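Local atomic coordinates of ribosomal RNA processing protein 6 (Trypanosoma brucei brucei, PDB entry 4NLC), a protein that probably trims RNA from the 3' end as the exosome-associated exoribonuclease of the RRP6 family, here represented by its catalytic core. Residues T72-V77 against F121-L126. The protein carries 1 engineered substitution. Sequence-based numbering, arbitrary orientation.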
loop_
_atom_site.group_PDB
_atom_site.type_symbol
_atom_site.label_atom_id
_atom_site.label_comp_id
_atom_site.label_asym_id
_atom_site.label_seq_id
_atom_site.Cartn_x
_atom_site.Cartn_y
_atom_site.Cartn_z
ATOM N N THR A 72 6.308 21.595 -1.636
ATOM C CA THR A 72 7.719 21.202 -1.749
ATOM C C THR A 72 7.825 19.739 -2.162
ATOM O O THR A 72 7.137 18.879 -1.603
ATOM C CB THR A 72 8.487 21.515 -0.461
ATOM O OG1 THR A 72 8.313 22.895 -0.141
ATOM C CG2 THR A 72 9.995 21.152 -0.548
ATOM N N PHE A 73 8.653 19.478 -3.176
ATOM C CA PHE A 73 8.910 18.136 -3.665
ATOM C C PHE A 73 10.216 17.701 -3.017
ATOM O O PHE A 73 11.230 18.351 -3.209
ATOM C CB PHE A 73 8.960 18.080 -5.207
ATOM C CG PHE A 73 9.176 16.664 -5.702
ATOM C CD1 PHE A 73 8.155 15.727 -5.646
ATOM C CD2 PHE A 73 10.413 16.261 -6.185
ATOM C CE1 PHE A 73 8.368 14.402 -6.060
ATOM C CE2 PHE A 73 10.624 14.941 -6.602
ATOM C CZ PHE A 73 9.604 14.021 -6.530
ATOM N N VAL A 74 10.169 16.639 -2.194
ATOM C CA VAL A 74 11.305 16.163 -1.410
ATOM C C VAL A 74 11.857 14.885 -2.041
ATOM O O VAL A 74 11.137 13.878 -2.127
ATOM C CB VAL A 74 10.884 15.941 0.084
ATOM C CG1 VAL A 74 11.998 15.256 0.881
ATOM C CG2 VAL A 74 10.428 17.238 0.752
ATOM N N ASP A 75 13.141 14.922 -2.474
ATOM C CA ASP A 75 13.728 13.749 -3.092
ATOM C C ASP A 75 15.187 13.540 -2.729
ATOM O O ASP A 75 15.867 12.739 -3.386
ATOM C CB ASP A 75 13.496 13.724 -4.626
ATOM C CG ASP A 75 14.220 14.770 -5.457
ATOM O OD1 ASP A 75 14.722 15.764 -4.870
ATOM O OD2 ASP A 75 14.224 14.632 -6.712
ATOM N N THR A 76 15.665 14.203 -1.655
ATOM C CA THR A 76 17.033 13.974 -1.123
ATOM C C THR A 76 16.930 13.731 0.385
ATOM O O THR A 76 15.891 14.079 0.973
ATOM C CB THR A 76 18.024 15.109 -1.441
ATOM O OG1 THR A 76 17.651 16.281 -0.728
ATOM C CG2 THR A 76 18.154 15.388 -2.917
ATOM N N VAL A 77 17.992 13.140 1.003
ATOM C CA VAL A 77 18.066 12.832 2.444
ATOM C C VAL A 77 17.945 14.112 3.263
ATOM O O VAL A 77 17.152 14.138 4.189
ATOM C CB VAL A 77 19.338 12.040 2.877
ATOM C CG1 VAL A 77 19.240 11.576 4.341
ATOM C CG2 VAL A 77 19.589 10.852 1.977
ATOM N N PHE A 121 3.656 18.805 1.119
ATOM C CA PHE A 121 4.899 18.137 0.770
ATOM C C PHE A 121 4.596 16.882 -0.020
ATOM O O PHE A 121 3.550 16.260 0.174
ATOM C CB PHE A 121 5.695 17.761 2.023
ATOM C CG PHE A 121 6.119 18.942 2.866
ATOM C CD1 PHE A 121 7.292 19.641 2.576
ATOM C CD2 PHE A 121 5.344 19.361 3.950
ATOM C CE1 PHE A 121 7.692 20.727 3.362
ATOM C CE2 PHE A 121 5.750 20.440 4.744
ATOM C CZ PHE A 121 6.935 21.101 4.453
ATOM N N ILE A 122 5.485 16.553 -0.946
ATOM C CA ILE A 122 5.435 15.318 -1.738
ATOM C C ILE A 122 6.792 14.700 -1.584
ATOM O O ILE A 122 7.785 15.351 -1.899
ATOM C CB ILE A 122 4.997 15.482 -3.220
ATOM C CG1 ILE A 122 3.508 15.850 -3.309
ATOM C CG2 ILE A 122 5.283 14.199 -4.026
ATOM C CD1 ILE A 122 3.072 16.402 -4.685
ATOM N N VAL A 123 6.833 13.485 -1.004
ATOM C CA VAL A 123 8.055 12.758 -0.746
ATOM C C VAL A 123 8.302 11.652 -1.770
ATOM O O VAL A 123 7.498 10.751 -1.925
ATOM C CB VAL A 123 8.160 12.238 0.725
ATOM C CG1 VAL A 123 9.516 11.567 0.982
ATOM C CG2 VAL A 123 7.961 13.392 1.697
ATOM N N ASP A 124 9.482 11.688 -2.399
ATOM C CA ASP A 124 9.853 10.638 -3.320
ATOM C C ASP A 124 10.441 9.427 -2.586
ATOM O O ASP A 124 11.654 9.322 -2.407
ATOM C CB ASP A 124 10.751 11.162 -4.449
ATOM C CG ASP A 124 10.980 10.159 -5.552
ATOM O OD1 ASP A 124 10.801 8.940 -5.300
ATOM O OD2 ASP A 124 11.387 10.575 -6.648
ATOM N N CYS A 125 9.534 8.511 -2.178
ATOM C CA CYS A 125 9.713 7.191 -1.534
ATOM C C CYS A 125 10.633 6.289 -2.278
ATOM O O CYS A 125 10.991 5.255 -1.724
ATOM C CB CYS A 125 8.367 6.488 -1.415
ATOM S SG CYS A 125 7.298 7.184 -0.186
ATOM N N LEU A 126 10.802 6.513 -3.571
ATOM C CA LEU A 126 11.668 5.677 -4.363
ATOM C C LEU A 126 13.088 6.165 -4.218
ATOM O O LEU A 126 13.967 5.391 -3.866
ATOM C CB LEU A 126 11.229 5.647 -5.838
ATOM C CG LEU A 126 9.956 4.853 -6.138
ATOM C CD1 LEU A 126 9.567 4.965 -7.626
ATOM C CD2 LEU A 126 10.099 3.392 -5.703
HETATM O O HOH W 1 12.529 12.628 -7.875
#
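F73 reaches across to I122 and D124, its side chain skewed against both, where the parallel strands 72-74 and 121-123 run together. From CB, which points to the sheet face shared with I122, CG stands anti to the backbone N (chi1 -178°), and the ring leans toward the other strand: CD1 meets I122 CG2 at 3.6 Å, CE1 remains against the same methyl, and CZ arrives 3.7 Å from D124 CB. The I122 methyl comes in at the ring edge, close to its plane. Three hydrogen bonds join the backbones: I122 N donates to T72 O, V74 N to I122 O at 2.7 Å and nearly straight (177°), and D124 N to V74 O, the last continuing the ladder to the point where the chains leave the sheet. On the opposite sheet face, T72 CB sits 3.8 Å from CD1 of the F121 ring. Past the strands, D75 and D124 touch through their CB atoms; one water donates to both D75 OD2 and D124 OD2, 5.0 Å apart, and with the salt bridge from R209 NE to D124 OD2 probably eases their like charges. D124 OD1 closes an Asx turn by accepting from L126 N at 3.0 Å. Strand 71-74 is an edge strand of the mixed exonuclease-domain sheet, parallel to 120-123; helix 77-87 packs on the V74, F121 and V123 face, and helix 213-224 on I122 across the sheet.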